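Putative cytochrome P450 154A1 (Streptomyces coelicolor, PDB 1ODO) belongs to the cytochrome P450 family of haem proteins and holds an iron protoporphyrin IX together with 4-phenyl-1H-imidazole. Local coordinates at residues A[56-61]-A[293-298]. Numbering follows the deposited sequence.
Sequences SDVSKD and PLRYAV. With HEM (protoporphyrin IX containing Fe), chain B.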
ATOM      1  N   SER A  56       0.056  -9.078 -22.151  1.00 14.86           N
ATOM      2  CA  SER A  56       1.212  -9.953 -22.108  1.00 17.86           C
ATOM      3  C   SER A  56       2.456  -9.145 -22.477  1.00 16.77           C
ATOM      4  O   SER A  56       3.582  -9.570 -22.221  1.00 18.89           O
ATOM      5  CB  SER A  56       1.036 -11.099 -23.107  1.00 19.41           C
ATOM      6  OG  SER A  56       2.163 -11.955 -23.092  1.00 24.13           O
ATOM      7  N   ASP A  57       2.244  -7.974 -23.073  1.00 15.25           N
ATOM      8  CA  ASP A  57       3.351  -7.111 -23.481  1.00 15.56           C
ATOM      9  C   ASP A  57       3.894  -6.162 -22.416  1.00 14.33           C
ATOM     10  O   ASP A  57       4.741  -5.323 -22.706  1.00 13.22           O
ATOM     11  CB  ASP A  57       2.956  -6.307 -24.719  1.00 17.78           C
ATOM     12  CG  ASP A  57       2.568  -7.194 -25.883  1.00 21.02           C
ATOM     13  OD1 ASP A  57       3.270  -8.199 -26.119  1.00 24.00           O
ATOM     14  OD2 ASP A  57       1.569  -6.883 -26.561  1.00 25.45           O
ATOM     15  N   VAL A  58       3.403  -6.296 -21.190  1.00 14.27           N
ATOM     16  CA  VAL A  58       3.847  -5.451 -20.086  1.00 12.72           C
ATOM     17  C   VAL A  58       4.331  -6.392 -18.990  1.00 13.23           C
ATOM     18  O   VAL A  58       3.696  -7.414 -18.716  1.00 12.85           O
ATOM     19  CB  VAL A  58       2.699  -4.563 -19.578  1.00 13.13           C
ATOM     20  CG1 VAL A  58       3.136  -3.795 -18.346  1.00 13.34           C
ATOM     21  CG2 VAL A  58       2.281  -3.593 -20.686  1.00 13.05           C
ATOM     22  N   SER A  59       5.450  -6.045 -18.361  1.00 13.58           N
ATOM     23  CA  SER A  59       6.020  -6.879 -17.305  1.00 12.52           C
ATOM     24  C   SER A  59       6.589  -6.144 -16.095  1.00 13.39           C
ATOM     25  O   SER A  59       6.944  -4.967 -16.177  1.00 12.92           O
ATOM     26  CB  SER A  59       7.131  -7.736 -17.919  1.00 13.41           C
ATOM     27  OG  SER A  59       7.959  -8.331 -16.934  1.00 12.67           O
ATOM     28  N   LYS A  60       6.679  -6.865 -14.978  1.00 13.67           N
ATOM     29  CA  LYS A  60       7.216  -6.322 -13.735  1.00 13.36           C
ATOM     30  C   LYS A  60       8.593  -6.946 -13.500  1.00 14.48           C
ATOM     31  O   LYS A  60       9.247  -6.663 -12.496  1.00 13.28           O
ATOM     32  CB  LYS A  60       6.317  -6.664 -12.539  1.00 14.04           C
ATOM     33  CG  LYS A  60       4.926  -6.041 -12.570  1.00 12.60           C
ATOM     34  CD  LYS A  60       4.359  -5.916 -11.158  1.00 12.66           C
ATOM     35  CE  LYS A  60       5.116  -4.850 -10.365  1.00 12.37           C
ATOM     36  NZ  LYS A  60       4.885  -4.933  -8.898  1.00 13.95           N
ATOM     37  N   ASP A  61       9.021  -7.810 -14.423  1.00 13.53           N
ATOM     38  CA  ASP A  61      10.319  -8.482 -14.311  1.00 13.97           C
ATOM     39  C   ASP A  61      11.415  -7.644 -14.966  1.00 13.77           C
ATOM     40  O   ASP A  61      11.668  -7.768 -16.167  1.00 12.13           O
ATOM     41  CB  ASP A  61      10.247  -9.862 -14.979  1.00 14.79           C
ATOM     42  CG  ASP A  61      11.480 -10.714 -14.708  1.00 16.99           C
ATOM     43  OD1 ASP A  61      12.550 -10.154 -14.389  1.00 16.10           O
ATOM     44  OD2 ASP A  61      11.382 -11.952 -14.833  1.00 18.76           O
ATOM     45  N   PRO A 293       5.974   1.574  -8.709  1.00 11.85           N
ATOM     46  CA  PRO A 293       7.154   1.252  -9.519  1.00 12.99           C
ATOM     47  C   PRO A 293       7.313  -0.275  -9.476  1.00 13.32           C
ATOM     48  O   PRO A 293       7.206  -0.869  -8.408  1.00 14.04           O
ATOM     49  CB  PRO A 293       8.277   1.972  -8.784  1.00 13.44           C
ATOM     50  CG  PRO A 293       7.854   1.871  -7.361  1.00 16.11           C
ATOM     51  CD  PRO A 293       6.363   2.134  -7.401  1.00 13.27           C
ATOM     52  N   LEU A 294       7.529  -0.927 -10.615  1.00 13.28           N
ATOM     53  CA  LEU A 294       7.630  -0.296 -11.921  1.00 12.20           C
ATOM     54  C   LEU A 294       7.339  -1.416 -12.924  1.00 12.68           C
ATOM     55  O   LEU A 294       7.446  -2.597 -12.587  1.00 11.46           O
ATOM     56  CB  LEU A 294       9.054   0.236 -12.122  1.00 13.63           C
ATOM     57  CG  LEU A 294       9.341   1.243 -13.237  1.00 14.66           C
ATOM     58  CD1 LEU A 294       8.518   2.508 -13.012  1.00 12.06           C
ATOM     59  CD2 LEU A 294      10.839   1.575 -13.246  1.00 14.01           C
ATOM     60  N   ARG A 295       6.950  -1.054 -14.141  1.00 11.08           N
ATOM     61  CA  ARG A 295       6.656  -2.045 -15.169  1.00 10.84           C
ATOM     62  C   ARG A 295       7.448  -1.692 -16.418  1.00 11.51           C
ATOM     63  O   ARG A 295       7.937  -0.571 -16.541  1.00 12.57           O
ATOM     64  CB  ARG A 295       5.156  -2.086 -15.470  1.00 10.20           C
ATOM     65  CG  ARG A 295       4.366  -2.907 -14.454  1.00  8.74           C
ATOM     66  CD  ARG A 295       2.879  -2.911 -14.785  1.00 11.93           C
ATOM     67  NE  ARG A 295       2.139  -3.918 -14.026  1.00 11.81           N
ATOM     68  CZ  ARG A 295       1.787  -3.804 -12.748  1.00 12.11           C
ATOM     69  NH1 ARG A 295       2.100  -2.718 -12.050  1.00  8.89           N
ATOM     70  NH2 ARG A 295       1.107  -4.782 -12.167  1.00 12.17           N
ATOM     71  N   TYR A 296       7.577  -2.641 -17.338  1.00 11.23           N
ATOM     72  CA  TYR A 296       8.328  -2.402 -18.566  1.00 11.11           C
ATOM     73  C   TYR A 296       7.623  -2.963 -19.790  1.00 10.26           C
ATOM     74  O   TYR A 296       6.911  -3.959 -19.709  1.00 11.76           O
ATOM     75  CB  TYR A 296       9.723  -3.026 -18.440  1.00 10.93           C
ATOM     76  CG  TYR A 296      10.243  -2.941 -17.027  1.00  9.03           C
ATOM     77  CD1 TYR A 296      10.037  -3.984 -16.125  1.00 11.05           C
ATOM     78  CD2 TYR A 296      10.809  -1.758 -16.550  1.00 10.43           C
ATOM     79  CE1 TYR A 296      10.370  -3.848 -14.775  1.00 11.35           C
ATOM     80  CE2 TYR A 296      11.142  -1.609 -15.210  1.00 10.90           C
ATOM     81  CZ  TYR A 296      10.917  -2.651 -14.327  1.00 11.77           C
ATOM     82  OH  TYR A 296      11.198  -2.475 -12.991  1.00 11.71           O
ATOM     83  N   ALA A 297       7.827  -2.312 -20.928  1.00 11.62           N
ATOM     84  CA  ALA A 297       7.211  -2.756 -22.167  1.00 10.98           C
ATOM     85  C   ALA A 297       8.042  -3.895 -22.747  1.00 12.14           C
ATOM     86  O   ALA A 297       9.237  -3.738 -23.001  1.00 12.95           O
ATOM     87  CB  ALA A 297       7.136  -1.600 -23.158  1.00 12.93           C
ATOM     88  N   VAL A 298       7.410  -5.047 -22.941  1.00 12.35           N
ATOM     89  CA  VAL A 298       8.097  -6.209 -23.494  1.00 13.27           C
ATOM     90  C   VAL A 298       8.308  -5.989 -24.989  1.00 14.99           C
ATOM     91  O   VAL A 298       9.238  -6.533 -25.590  1.00 15.23           O
ATOM     92  CB  VAL A 298       7.271  -7.489 -23.268  1.00 14.55           C
ATOM     93  CG1 VAL A 298       8.004  -8.695 -23.840  1.00 13.76           C
ATOM     94  CG2 VAL A 298       7.011  -7.672 -21.775  1.00 12.91           C
TER
HETATM   95  CHA HEM B1407       0.473  -5.667  -4.298  1.00 13.23           C
HETATM   96  CHB HEM B1407       0.085  -7.820  -0.008  1.00 10.62           C
HETATM   97  CHC HEM B1407      -2.359  -4.017   1.688  1.00 11.97           C
HETATM   98  CHD HEM B1407      -1.942  -1.874  -2.591  1.00 10.84           C
HETATM   99  C1A HEM B1407       0.579  -6.606  -3.301  1.00 11.83           C
HETATM  100  C2A HEM B1407       1.241  -7.903  -3.404  1.00 12.21           C
HETATM  101  C3A HEM B1407       1.139  -8.500  -2.209  1.00 12.56           C
HETATM  102  C4A HEM B1407       0.407  -7.606  -1.323  1.00 11.45           C
HETATM  103  CMA HEM B1407       1.683  -9.879  -1.795  1.00 12.77           C
HETATM  104  CAA HEM B1407       1.923  -8.433  -4.684  1.00 11.43           C
HETATM  105  CBA HEM B1407       0.891  -9.088  -5.621  1.00 13.19           C
HETATM  106  CGA HEM B1407       1.449  -9.639  -6.932  1.00 12.61           C
HETATM  107  O1A HEM B1407       2.405  -8.967  -7.458  1.00 11.97           O
HETATM  108  O2A HEM B1407       0.952 -10.664  -7.394  1.00 13.65           O
HETATM  109  C1B HEM B1407      -0.601  -6.981   0.830  1.00 10.88           C
HETATM  110  C2B HEM B1407      -0.896  -7.275   2.221  1.00 12.30           C
HETATM  111  C3B HEM B1407      -1.588  -6.204   2.707  1.00 12.00           C
HETATM  112  C4B HEM B1407      -1.723  -5.249   1.630  1.00 10.76           C
HETATM  113  CMB HEM B1407      -0.480  -8.566   2.955  1.00 12.41           C
HETATM  114  CAB HEM B1407      -2.150  -5.976   4.124  1.00 11.92           C
HETATM  115  CBB HEM B1407      -3.266  -6.953   4.530  1.00 17.57           C
HETATM  116  C1C HEM B1407      -2.465  -3.099   0.653  1.00 10.22           C
HETATM  117  C2C HEM B1407      -3.140  -1.797   0.772  1.00 10.85           C
HETATM  118  C3C HEM B1407      -3.020  -1.190  -0.430  1.00  9.99           C
HETATM  119  C4C HEM B1407      -2.288  -2.101  -1.287  1.00 10.72           C
HETATM  120  CMC HEM B1407      -3.826  -1.301   2.083  1.00  8.45           C
HETATM  121  CAC HEM B1407      -3.510   0.197  -0.923  1.00 10.21           C
HETATM  122  CBC HEM B1407      -4.958   0.579  -0.598  1.00  9.07           C
HETATM  123  C1D HEM B1407      -1.251  -2.699  -3.434  1.00 12.34           C
HETATM  124  C2D HEM B1407      -0.897  -2.402  -4.803  1.00 12.80           C
HETATM  125  C3D HEM B1407      -0.209  -3.463  -5.284  1.00 12.54           C
HETATM  126  C4D HEM B1407      -0.144  -4.435  -4.216  1.00 13.26           C
HETATM  127  CMD HEM B1407      -1.249  -1.089  -5.531  1.00 12.79           C
HETATM  128  CAD HEM B1407       0.407  -3.582  -6.688  1.00 16.04           C
HETATM  129  CBD HEM B1407      -0.545  -3.739  -7.879  1.00 17.12           C
HETATM  130  CGD HEM B1407       0.316  -3.764  -9.124  1.00 16.08           C
HETATM  131  O1D HEM B1407       0.283  -2.792  -9.889  1.00 14.98           O
HETATM  132  O2D HEM B1407       1.050  -4.768  -9.273  1.00 17.29           O
HETATM  133  NA  HEM B1407       0.077  -6.460  -2.030  1.00 11.11           N
HETATM  134  NB  HEM B1407      -1.110  -5.732   0.493  1.00 10.62           N
HETATM  135  NC  HEM B1407      -1.960  -3.260  -0.613  1.00 10.01           N
HETATM  136  ND  HEM B1407      -0.776  -3.958  -3.076  1.00 11.20           N
HETATM  137 FE   HEM B1407      -0.953  -4.850  -1.325  1.00 11.03          FE
HETATM  138  O   HOH W   1       9.896  -4.280 -11.468  1.00 14.67           O
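Leu-294 meets Lys-60 through its backbone: one water lies within hydrogen-bonding distance of Lys-60 O (2.7 Å) and, farther off, of Leu-294 O, and it also pairs with the hydroxyl of Tyr-296. Next comes Arg-295, whose chain runs extended from CG to NE, chi3 (167°) placing NE; the guanidinium beyond it meets a haem propionate. The grip is two-pronged, NH1 of Arg-295 giving a hydrogen bond to O1D of the haem (2.8 Å) and NH2 one to O2D (2.9 Å), a pairing that fixes the rotation of the group. Lys-60 CD lies 3.6 Å above one guanidinium face, offset toward the rim, while the Val-58 side chain crosses that of Arg-295 at about a right angle, its CG1 touching Arg-295 CD. A bend at chi3 (70°) places CE of the lysine. Lys-60 NZ hydrogen-bonds to Phe-88 O, with the propionate O2D 3.9 Å from Lys-60 NZ. All this happens at one margin of the mixed beta-sheet of the P450 fold, where 58-59 is the outermost strand and runs antiparallel to 292-297; beyond the latter lies strand 314-317. Ser-59 and Tyr-296 form the hydrogen-bonded pair, with N-H...O bonds of 2.9 Å from Ser-59 N to Tyr-296 O and 2.7 Å from Tyr-296 N to Ser-59 O. The tyrosine ring turns its edge to Lys-60 O, in plane, and stacks with Trp-66. Ala-297 sits opposite Val-58 as the non-hydrogen-bonded pair. Past the strand, Val-298 N donates to Asp-57 O at 2.7 Å, arriving from 39° above the carbonyl plane, and Val-298 CG2 rests against that same carbonyl and Ser-59 CB.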